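Local structure of proline iminopeptidase (Streptomyces halstedii, 3WMR) at residues Asn109-Gln113 and Leu114-Gly118; Pro171-Gln174 and Glu175-Lys179; Lys179-Ala183 and Arg184-Thr188; Cys204-Val207 and Pro208-Asp212. The protein is an amidohydrolase of the alpha/beta hydrolase fold that meets polyketide substrates through a hydrophobic tunnel and probably acts as a proline-releasing peptidase. All coordinates share one frame; numbering follows the deposited sequence.

Contact 1: Asn109-Gln113 and Leu114-Gly118; sequences NLLNQ and LGIAG
L114 leans obliquely over the end of L110, its CD1 lying 3.8 Å from L110 CD1, while CG sits 3.4 Å from the carbonyl oxygen L110 O. With L110 CG anti to N (chi1 178°), the bend at chi2 (67°) swings CD1 up to L114. The backbone holds the pair together through the i+4 bond from L114 N to L110 O, 3.0 Å. An alanine at L114 is likely to open a gap beside L110 CD1 and V77, where the isobutyl group now packs. Helix 100-113 then closes with a Schellman motif: G115 takes positive phi (66°), I116 N reaches back to L111 O at 3.0 Å, running close to the carbonyl direction, and G115 N bonds N112 O from well above its plane. The turn brings I116 round across L111 at about a right angle, with L111 CD2 3.9 Å from I116 CD1. Beneath them both side chains rest on V50 of strand 49-52, and L110 reaches Y79 of strand 76-80. A117 CB touches N112 ND2 at 3.4 Å on the outer side, and L111 CB faces A117 CB at 4.2 Å.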
loop_
_atom_site.group_PDB
_atom_site.type_symbol
_atom_site.label_atom_id
_atom_site.label_comp_id
_atom_site.label_asym_id
_atom_site.label_seq_id
_atom_site.Cartn_x
_atom_site.Cartn_y
_atom_site.Cartn_z
ATOM N N ASN A 109 10.150 1.708 14.741
ATOM C CA ASN A 109 9.660 1.900 16.105
ATOM C C ASN A 109 8.577 0.882 16.437
ATOM O O ASN A 109 8.597 0.292 17.518
ATOM C CB ASN A 109 9.143 3.330 16.334
ATOM C CG ASN A 109 8.492 3.507 17.701
ATOM O OD1 ASN A 109 7.260 3.565 17.828
ATOM N ND2 ASN A 109 9.312 3.575 18.728
ATOM N N LEU A 110 7.654 0.651 15.505
ATOM C CA LEU A 110 6.538 -0.272 15.750
ATOM C C LEU A 110 6.990 -1.727 15.937
ATOM O O LEU A 110 6.518 -2.426 16.835
ATOM C CB LEU A 110 5.511 -0.202 14.615
ATOM C CG LEU A 110 4.326 -1.156 14.755
ATOM C CD1 LEU A 110 3.458 -0.765 15.942
ATOM C CD2 LEU A 110 3.509 -1.176 13.471
ATOM N N LEU A 111 7.889 -2.184 15.079
ATOM C CA LEU A 111 8.438 -3.526 15.209
ATOM C C LEU A 111 9.121 -3.686 16.573
ATOM O O LEU A 111 8.999 -4.727 17.216
ATOM C CB LEU A 111 9.428 -3.810 14.077
ATOM C CG LEU A 111 8.840 -3.822 12.662
ATOM C CD1 LEU A 111 9.963 -3.737 11.643
ATOM C CD2 LEU A 111 7.970 -5.044 12.408
ATOM N N ASN A 112 9.820 -2.641 17.013
ATOM C CA ASN A 112 10.494 -2.646 18.313
ATOM C C ASN A 112 9.504 -2.685 19.470
ATOM O O ASN A 112 9.623 -3.541 20.345
ATOM C CB ASN A 112 11.423 -1.425 18.464
ATOM C CG ASN A 112 12.641 -1.485 17.557
ATOM O OD1 ASN A 112 13.084 -0.467 17.036
ATOM N ND2 ASN A 112 13.199 -2.664 17.381
ATOM N N GLN A 113 8.521 -1.780 19.458
ATOM C CA GLN A 113 7.540 -1.665 20.552
ATOM C C GLN A 113 6.711 -2.943 20.714
ATOM O O GLN A 113 6.397 -3.350 21.828
ATOM C CB GLN A 113 6.595 -0.475 20.333
ATOM C CG GLN A 113 7.259 0.901 20.298
ATOM C CD GLN A 113 7.734 1.400 21.659
ATOM O OE1 GLN A 113 7.167 1.065 22.701
ATOM N NE2 GLN A 113 8.773 2.224 21.646
ATOM N N LEU A 114 6.366 -3.585 19.607
ATOM C CA LEU A 114 5.638 -4.862 19.665
ATOM C C LEU A 114 6.548 -6.075 19.937
ATOM O O LEU A 114 6.052 -7.181 20.057
ATOM C CB LEU A 114 4.849 -5.095 18.373
ATOM C CG LEU A 114 3.759 -4.070 18.041
ATOM C CD1 LEU A 114 3.122 -4.426 16.702
ATOM C CD2 LEU A 114 2.695 -4.006 19.125
ATOM N N GLY A 115 7.863 -5.879 20.009
ATOM C CA GLY A 115 8.784 -6.997 20.276
ATOM C C GLY A 115 8.848 -8.048 19.174
ATOM O O GLY A 115 9.007 -9.238 19.439
ATOM N N ILE A 116 8.726 -7.611 17.928
ATOM C CA ILE A 116 8.801 -8.526 16.789
ATOM C C ILE A 116 9.938 -8.185 15.827
ATOM O O ILE A 116 10.021 -8.759 14.764
ATOM C CB ILE A 116 7.451 -8.592 16.039
ATOM C CG1 ILE A 116 7.025 -7.212 15.534
ATOM C CG2 ILE A 116 6.376 -9.143 16.973
ATOM C CD1 ILE A 116 5.754 -7.232 14.705
ATOM N N ALA A 117 10.816 -7.258 16.202
ATOM C CA ALA A 117 11.910 -6.858 15.316
ATOM C C ALA A 117 12.828 -8.044 14.994
ATOM O O ALA A 117 13.503 -8.045 13.966
ATOM C CB ALA A 117 12.707 -5.697 15.918
ATOM N N GLY A 118 12.836 -9.057 15.857
ATOM C CA GLY A 118 13.684 -10.235 15.666
ATOM C C GLY A 118 13.243 -11.209 14.577
ATOM O O GLY A 118 14.042 -12.022 14.131
#

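Contact 2: Pro171-Gln174 and Glu175-Lys179; sequences PDVQ and ETLLK
The peptide plane carrying D172 O is approached from both faces by T176: OG1 donates from one face at 2.8 Å from D172 O, T176 N from the other at 3.0 Å. The two donors are tilted 31° and 28° out of the carbonyl plane, so a single oxygen is gripped twice by one residue. T176 can do this because its OG1 stands beside its own backbone N (chi1 -58°), which turns the hydroxyl back toward the preceding turn; CG2 takes the branch anti to N. The neighbouring carbonyls are touched by carbon instead. E175 CG comes to 3.5 Å from P171 O, the oxygen that also accepts E175 N, and L177 CG lies 3.3 Å from V173 O, where L177 N bonds at 2.9 Å. V173 CG1 adds a loose apolar touch on L177 CG at 4.3 Å. Q174 extends away from the following turn, and its NE2 bonds L169 O just before the helix. On the inner side T176 and L177 bear on A194 of helix 189-202, and L177 also meets F236. The arrangement is that of regular alpha-helical i+4 bonding with a threonine hydroxyl doubling one of the bonds, here in the first turns of a surface helix in the helical insertion that follows strand 143-149, where alpha/beta hydrolases commonly carry their cap.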
loop_
_atom_site.group_PDB
_atom_site.type_symbol
_atom_site.label_atom_id
_atom_site.label_comp_id
_atom_site.label_asym_id
_atom_site.label_seq_id
_atom_site.Cartn_x
_atom_site.Cartn_y
_atom_site.Cartn_z
ATOM N N PRO A 171 -13.320 9.327 -24.739
ATOM C CA PRO A 171 -12.840 10.693 -24.973
ATOM C C PRO A 171 -13.440 11.738 -24.022
ATOM O O PRO A 171 -12.704 12.565 -23.493
ATOM C CB PRO A 171 -13.252 10.953 -26.426
ATOM C CG PRO A 171 -13.196 9.601 -27.056
ATOM C CD PRO A 171 -13.712 8.663 -26.001
ATOM N N ASP A 172 -14.745 11.679 -23.771
ATOM C CA ASP A 172 -15.393 12.649 -22.877
ATOM C C ASP A 172 -14.865 12.583 -21.442
ATOM O O ASP A 172 -14.756 13.613 -20.773
ATOM C CB ASP A 172 -16.939 12.514 -22.893
ATOM C CG ASP A 172 -17.439 11.232 -22.242
ATOM O OD1 ASP A 172 -16.904 10.144 -22.552
ATOM O OD2 ASP A 172 -18.404 11.298 -21.442
ATOM N N VAL A 173 -14.541 11.375 -20.984
ATOM C CA VAL A 173 -13.989 11.175 -19.656
ATOM C C VAL A 173 -12.613 11.825 -19.582
ATOM O O VAL A 173 -12.322 12.533 -18.623
ATOM C CB VAL A 173 -13.872 9.672 -19.303
ATOM C CG1 VAL A 173 -13.050 9.463 -18.048
ATOM C CG2 VAL A 173 -15.260 9.062 -19.122
ATOM N N GLN A 174 -11.792 11.582 -20.602
ATOM C CA GLN A 174 -10.460 12.175 -20.698
ATOM C C GLN A 174 -10.529 13.699 -20.604
ATOM O O GLN A 174 -9.775 14.299 -19.846
ATOM C CB GLN A 174 -9.778 11.778 -22.008
ATOM C CG GLN A 174 -9.431 10.304 -22.106
ATOM C CD GLN A 174 -8.549 9.996 -23.298
ATOM O OE1 GLN A 174 -7.546 10.672 -23.537
ATOM N NE2 GLN A 174 -8.912 8.965 -24.048
ATOM N N GLU A 175 -11.448 14.316 -21.356
ATOM C CA GLU A 175 -11.601 15.775 -21.331
ATOM C C GLU A 175 -12.076 16.294 -19.987
ATOM O O GLU A 175 -11.592 17.323 -19.512
ATOM C CB GLU A 175 -12.537 16.274 -22.442
ATOM C CG GLU A 175 -12.003 16.009 -23.836
ATOM C CD GLU A 175 -12.690 16.817 -24.923
ATOM O OE1 GLU A 175 -13.496 17.740 -24.610
ATOM O OE2 GLU A 175 -12.397 16.510 -26.102
ATOM N N THR A 176 -13.009 15.578 -19.377
ATOM C CA THR A 176 -13.505 15.924 -18.059
ATOM C C THR A 176 -12.391 15.877 -17.009
ATOM O O THR A 176 -12.304 16.777 -16.172
ATOM C CB THR A 176 -14.640 14.981 -17.633
ATOM O OG1 THR A 176 -15.694 15.052 -18.597
ATOM C CG2 THR A 176 -15.187 15.363 -16.268
ATOM N N LEU A 177 -11.552 14.839 -17.046
ATOM C CA LEU A 177 -10.402 14.762 -16.119
ATOM C C LEU A 177 -9.461 15.955 -16.300
ATOM O O LEU A 177 -9.049 16.592 -15.338
ATOM C CB LEU A 177 -9.598 13.473 -16.321
ATOM C CG LEU A 177 -10.272 12.132 -16.038
ATOM C CD1 LEU A 177 -9.310 10.990 -16.338
ATOM C CD2 LEU A 177 -10.764 12.063 -14.603
ATOM N N LEU A 178 -9.132 16.242 -17.554
ATOM C CA LEU A 178 -8.175 17.296 -17.897
ATOM C C LEU A 178 -8.645 18.682 -17.439
ATOM O O LEU A 178 -7.873 19.440 -16.847
ATOM C CB LEU A 178 -7.906 17.298 -19.418
ATOM C CG LEU A 178 -6.984 18.396 -19.994
ATOM C CD1 LEU A 178 -5.636 18.439 -19.295
ATOM C CD2 LEU A 178 -6.778 18.221 -21.495
ATOM N N LYS A 179 -9.912 18.995 -17.709
ATOM C CA LYS A 179 -10.490 20.309 -17.396
ATOM C C LYS A 179 -10.341 20.619 -15.903
ATOM O O LYS A 179 -9.739 21.634 -15.533
ATOM C CB LYS A 179 -11.981 20.352 -17.799
ATOM C CG LYS A 179 -12.229 20.493 -19.305
ATOM C CD LYS A 179 -13.702 20.251 -19.662
ATOM C CE LYS A 179 -14.005 20.489 -21.142
ATOM N NZ LYS A 179 -14.586 21.836 -21.421
#

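Contact 3: Lys179-Ala183 and Arg184-Thr188; sequences KHEAA and RTTDT
H180 sets its imidazole beside the backbone N (chi1 -66°), and T185 tucks OG1 between its own N and carbonyl carbon (chi1 49°); together these turns bring the hydroxyl to the edge of the ring. There, in the ring plane, H180 ND1 and T185 OG1 share a nearly straight hydrogen bond of 2.8 Å. A second threonine covers a face: T188 OG1 sits 3.5 Å above the plane, over the ring centre, and donates to T185 O at 2.9 Å. The same carbonyl accepts T188 N, which closes the type I turn from T185 to T188. The helix itself ends in a Schellman motif, R184 adopting positive phi (60°). T185 N meets H180 O at 2.9 Å in the carbonyl plane, on a lone pair, whereas R184 N approaches E181 O from above its plane at 3.3 Å. T186 CG2 packs across E181 CG at 3.9 Å. A leucine at H180 would probably leave T185 OG1 and E190 without their mate and set the T185 side chain free to turn. Further out, H180 NE2 is held by E190 OE1, and E181 is held by Y191 OH and, as a salt bridge, by R166. T188 is the N-cap of helix 189-202, and the bonds to E190 and Y191 tie the last turn of helix 171-183 to the first turn of that helix.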
loop_
_atom_site.group_PDB
_atom_site.type_symbol
_atom_site.label_atom_id
_atom_site.label_comp_id
_atom_site.label_asym_id
_atom_site.label_seq_id
_atom_site.Cartn_x
_atom_site.Cartn_y
_atom_site.Cartn_z
ATOM N N LYS A 179 -9.912 18.995 -17.709
ATOM C CA LYS A 179 -10.490 20.309 -17.396
ATOM C C LYS A 179 -10.341 20.619 -15.903
ATOM O O LYS A 179 -9.739 21.634 -15.533
ATOM C CB LYS A 179 -11.981 20.352 -17.799
ATOM C CG LYS A 179 -12.229 20.493 -19.305
ATOM C CD LYS A 179 -13.702 20.251 -19.662
ATOM C CE LYS A 179 -14.005 20.489 -21.142
ATOM N NZ LYS A 179 -14.586 21.836 -21.421
ATOM N N HIS A 180 -10.853 19.716 -15.066
ATOM C CA HIS A 180 -10.848 19.899 -13.613
ATOM C C HIS A 180 -9.464 19.797 -12.973
ATOM O O HIS A 180 -9.189 20.462 -11.987
ATOM C CB HIS A 180 -11.806 18.912 -12.955
ATOM C CG HIS A 180 -13.238 19.154 -13.314
ATOM N ND1 HIS A 180 -13.902 20.307 -12.956
ATOM C CD2 HIS A 180 -14.116 18.420 -14.036
ATOM C CE1 HIS A 180 -15.137 20.264 -13.424
ATOM N NE2 HIS A 180 -15.293 19.129 -14.081
ATOM N N GLU A 181 -8.601 18.955 -13.514
ATOM C CA GLU A 181 -7.214 18.910 -13.041
ATOM C C GLU A 181 -6.513 20.240 -13.327
ATOM O O GLU A 181 -5.849 20.799 -12.454
ATOM C CB GLU A 181 -6.466 17.722 -13.646
ATOM C CG GLU A 181 -6.918 16.394 -13.025
ATOM C CD GLU A 181 -6.600 15.175 -13.874
ATOM O OE1 GLU A 181 -5.926 15.314 -14.914
ATOM O OE2 GLU A 181 -7.062 14.059 -13.514
ATOM N N ALA A 182 -6.680 20.758 -14.537
ATOM C CA ALA A 182 -6.036 22.026 -14.924
ATOM C C ALA A 182 -6.410 23.191 -13.995
ATOM O O ALA A 182 -5.519 23.963 -13.548
ATOM C CB ALA A 182 -6.354 22.380 -16.371
ATOM N N ALA A 183 -7.704 23.292 -13.702
ATOM C CA ALA A 183 -8.259 24.359 -12.866
ATOM C C ALA A 183 -8.355 24.038 -11.357
ATOM O O ALA A 183 -8.848 24.861 -10.593
ATOM C CB ALA A 183 -9.631 24.736 -13.378
ATOM N N ARG A 184 -7.908 22.847 -10.958
ATOM C CA ARG A 184 -7.918 22.405 -9.566
ATOM C C ARG A 184 -9.327 22.380 -8.976
ATOM O O ARG A 184 -9.542 22.814 -7.850
ATOM C CB ARG A 184 -6.979 23.260 -8.710
ATOM C CG ARG A 184 -5.583 23.419 -9.306
ATOM C CD ARG A 184 -4.577 23.781 -8.222
ATOM N NE ARG A 184 -3.289 24.245 -8.747
ATOM C CZ ARG A 184 -2.252 24.625 -7.986
ATOM N NH1 ARG A 184 -2.339 24.603 -6.658
ATOM N NH2 ARG A 184 -1.116 25.022 -8.549
ATOM N N THR A 185 -10.274 21.867 -9.752
ATOM C CA THR A 185 -11.636 21.623 -9.284
ATOM C C THR A 185 -11.919 20.108 -9.268
ATOM O O THR A 185 -13.008 19.632 -9.658
ATOM C CB THR A 185 -12.656 22.394 -10.153
ATOM O OG1 THR A 185 -12.390 22.167 -11.550
ATOM C CG2 THR A 185 -12.571 23.887 -9.858
ATOM N N THR A 186 -10.935 19.354 -8.781
ATOM C CA THR A 186 -11.040 17.907 -8.707
ATOM C C THR A 186 -11.952 17.464 -7.571
ATOM O O THR A 186 -12.287 16.293 -7.494
ATOM C CB THR A 186 -9.669 17.202 -8.543
ATOM O OG1 THR A 186 -8.975 17.711 -7.397
ATOM C CG2 THR A 186 -8.829 17.397 -9.778
ATOM N N ASP A 187 -12.352 18.376 -6.690
ATOM C CA ASP A 187 -13.354 18.022 -5.677
ATOM C C ASP A 187 -14.795 18.018 -6.218
ATOM O O ASP A 187 -15.706 17.579 -5.522
ATOM C CB ASP A 187 -13.239 18.908 -4.430
ATOM C CG ASP A 187 -13.369 20.382 -4.733
ATOM O OD1 ASP A 187 -13.739 20.753 -5.869
ATOM O OD2 ASP A 187 -13.091 21.181 -3.817
ATOM N N THR A 188 -15.008 18.477 -7.453
ATOM C CA THR A 188 -16.362 18.520 -8.012
ATOM C C THR A 188 -16.933 17.144 -8.270
ATOM O O THR A 188 -16.201 16.165 -8.408
ATOM C CB THR A 188 -16.446 19.265 -9.350
ATOM O OG1 THR A 188 -15.599 18.618 -10.310
ATOM C CG2 THR A 188 -16.068 20.740 -9.185
#

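Contact 4: Cys204-Val207 and Pro208-Asp212; sequences CRIV and PWPRD
I206 O lies at the edge of the W209 indole, in its plane, 3.3 Å from W209 CD1, and also takes a CA-H...O contact from W209 CA at 3.5 Å. Both follow from the cis peptide between V207 and P208, whose backbone angles match a type VIb turn and fold W209 back over the residues before it. C204 SG adds an oblique sulfur-aromatic contact, 4.9 Å from the centre of the five-membered ring and 47° off its normal. SG stands anti to the backbone N of C204 (chi1 -177°), a setting that also places it against the P210 ring, 3.7 Å from P210 CD. I206 crosses that proline at about a right angle, I206 CB meeting P210 CD at 4.0 Å, while V207 runs alongside W209, pointing the same way, and brings V207 CG2 near W209 CD1. Further out, F213 meets the indole edge-to-face, F217 joins the ring cluster, and R196 touches W209 from helix 189-202. The loop runs from helix 189-202 to helix 211-222, with P210 at the N-cap of the second; at its start the C204 side chain is about 6 Å from that of H293, the predicted proton donor of the active site. One water bridges C204 and W209, donating to C204 O at 2.7 Å and accepting from W209 NE1 at 2.8 Å, in the indole plane.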
loop_
_atom_site.group_PDB
_atom_site.type_symbol
_atom_site.label_atom_id
_atom_site.label_comp_id
_atom_site.label_asym_id
_atom_site.label_seq_id
_atom_site.Cartn_x
_atom_site.Cartn_y
_atom_site.Cartn_z
ATOM N N CYS A 204 -10.552 -0.644 -8.065
ATOM C CA CYS A 204 -11.443 -1.594 -7.414
ATOM C C CYS A 204 -12.607 -1.895 -8.346
ATOM O O CYS A 204 -13.510 -1.065 -8.529
ATOM C CB CYS A 204 -11.983 -1.037 -6.090
ATOM S SG CYS A 204 -13.040 -2.217 -5.193
ATOM N N ARG A 205 -12.579 -3.081 -8.934
ATOM C CA ARG A 205 -13.614 -3.489 -9.869
ATOM C C ARG A 205 -14.931 -3.907 -9.195
ATOM O O ARG A 205 -15.937 -4.104 -9.877
ATOM C CB ARG A 205 -13.077 -4.597 -10.774
ATOM C CG ARG A 205 -11.969 -4.102 -11.685
ATOM C CD ARG A 205 -11.074 -5.213 -12.174
ATOM N NE ARG A 205 -11.625 -5.912 -13.324
ATOM C CZ ARG A 205 -11.600 -5.463 -14.575
ATOM N NH1 ARG A 205 -11.085 -4.271 -14.873
ATOM N NH2 ARG A 205 -12.127 -6.201 -15.541
ATOM N N ILE A 206 -14.946 -4.017 -7.870
ATOM C CA ILE A 206 -16.193 -4.316 -7.175
ATOM C C ILE A 206 -16.911 -3.024 -6.808
ATOM O O ILE A 206 -16.364 -2.187 -6.068
ATOM C CB ILE A 206 -15.999 -5.158 -5.899
ATOM C CG1 ILE A 206 -15.217 -6.431 -6.207
ATOM C CG2 ILE A 206 -17.373 -5.526 -5.308
ATOM C CD1 ILE A 206 -14.679 -7.127 -4.974
ATOM N N VAL A 207 -18.139 -2.893 -7.326
ATOM C CA VAL A 207 -19.035 -1.765 -7.077
ATOM C C VAL A 207 -20.439 -2.344 -6.819
ATOM O O VAL A 207 -20.857 -3.224 -7.563
ATOM C CB VAL A 207 -19.086 -0.832 -8.304
ATOM C CG1 VAL A 207 -20.106 0.283 -8.111
ATOM C CG2 VAL A 207 -17.696 -0.260 -8.592
ATOM N N PRO A 208 -21.148 -1.896 -5.754
ATOM C CA PRO A 208 -20.723 -0.948 -4.725
ATOM C C PRO A 208 -19.381 -1.356 -4.113
ATOM O O PRO A 208 -19.040 -2.537 -4.096
ATOM C CB PRO A 208 -21.835 -1.045 -3.677
ATOM C CG PRO A 208 -23.046 -1.469 -4.444
ATOM C CD PRO A 208 -22.513 -2.411 -5.489
ATOM N N TRP A 209 -18.614 -0.391 -3.636
ATOM C CA TRP A 209 -17.325 -0.707 -3.029
ATOM C C TRP A 209 -17.503 -1.612 -1.791
ATOM O O TRP A 209 -18.481 -1.440 -1.032
ATOM C CB TRP A 209 -16.592 0.580 -2.648
ATOM C CG TRP A 209 -16.032 1.350 -3.823
ATOM C CD1 TRP A 209 -15.784 0.872 -5.071
ATOM C CD2 TRP A 209 -15.603 2.717 -3.825
ATOM N NE1 TRP A 209 -15.260 1.853 -5.860
ATOM C CE2 TRP A 209 -15.121 2.997 -5.119
ATOM C CE3 TRP A 209 -15.583 3.734 -2.859
ATOM C CZ2 TRP A 209 -14.617 4.245 -5.481
ATOM C CZ3 TRP A 209 -15.085 4.982 -3.220
ATOM C CH2 TRP A 209 -14.614 5.227 -4.531
ATOM N N PRO A 210 -16.572 -2.582 -1.587
ATOM C CA PRO A 210 -16.488 -3.314 -0.327
ATOM C C PRO A 210 -16.410 -2.337 0.845
ATOM O O PRO A 210 -15.788 -1.287 0.721
ATOM C CB PRO A 210 -15.173 -4.094 -0.463
ATOM C CG PRO A 210 -15.007 -4.296 -1.927
ATOM C CD PRO A 210 -15.579 -3.066 -2.569
ATOM N N ARG A 211 -17.053 -2.662 1.961
ATOM C CA ARG A 211 -17.040 -1.773 3.132
ATOM C C ARG A 211 -15.615 -1.411 3.576
ATOM O O ARG A 211 -15.321 -0.258 3.940
ATOM C CB ARG A 211 -17.758 -2.429 4.305
ATOM C CG ARG A 211 -17.968 -1.493 5.490
ATOM C CD ARG A 211 -17.746 -2.218 6.806
ATOM N NE ARG A 211 -16.331 -2.461 7.031
ATOM C CZ ARG A 211 -15.510 -1.680 7.734
ATOM N NH1 ARG A 211 -15.949 -0.572 8.322
ATOM N NH2 ARG A 211 -14.225 -2.023 7.848
ATOM N N ASP A 212 -14.743 -2.412 3.584
ATOM C CA ASP A 212 -13.360 -2.185 3.965
ATOM C C ASP A 212 -12.697 -1.146 3.056
ATOM O O ASP A 212 -11.930 -0.312 3.538
ATOM C CB ASP A 212 -12.579 -3.509 3.967
ATOM C CG ASP A 212 -13.005 -4.436 5.095
ATOM O OD1 ASP A 212 -13.596 -3.952 6.085
ATOM O OD2 ASP A 212 -12.745 -5.651 4.994
HETATM O O HOH W 1 -13.953 1.581 -8.312
#

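In the fold
The four contacts come in order along the chain, all within the alpha/beta hydrolase fold. Contact 1 ends helix 100-113 beside the central sheet, just before strand 120-125, which leads to the predicted nucleophile. Contacts 2, 3 and 4 fall between strands 143-149 and 258-263, in the helical insertion. Contacts 2 and 3 share K179 and helix 171-183, with centres about 11 Å apart. Contact 3 leads into helix 189-202, whose far end opens into contact 4, about 25 Å away between centres. Contact 1 lies across the chain's centre from the others, about 47 Å from contact 2 between centres. Contact 4 thus probably brings the insertion close to the predicted catalytic residues, while contacts 2 and 3 shape its outer helices.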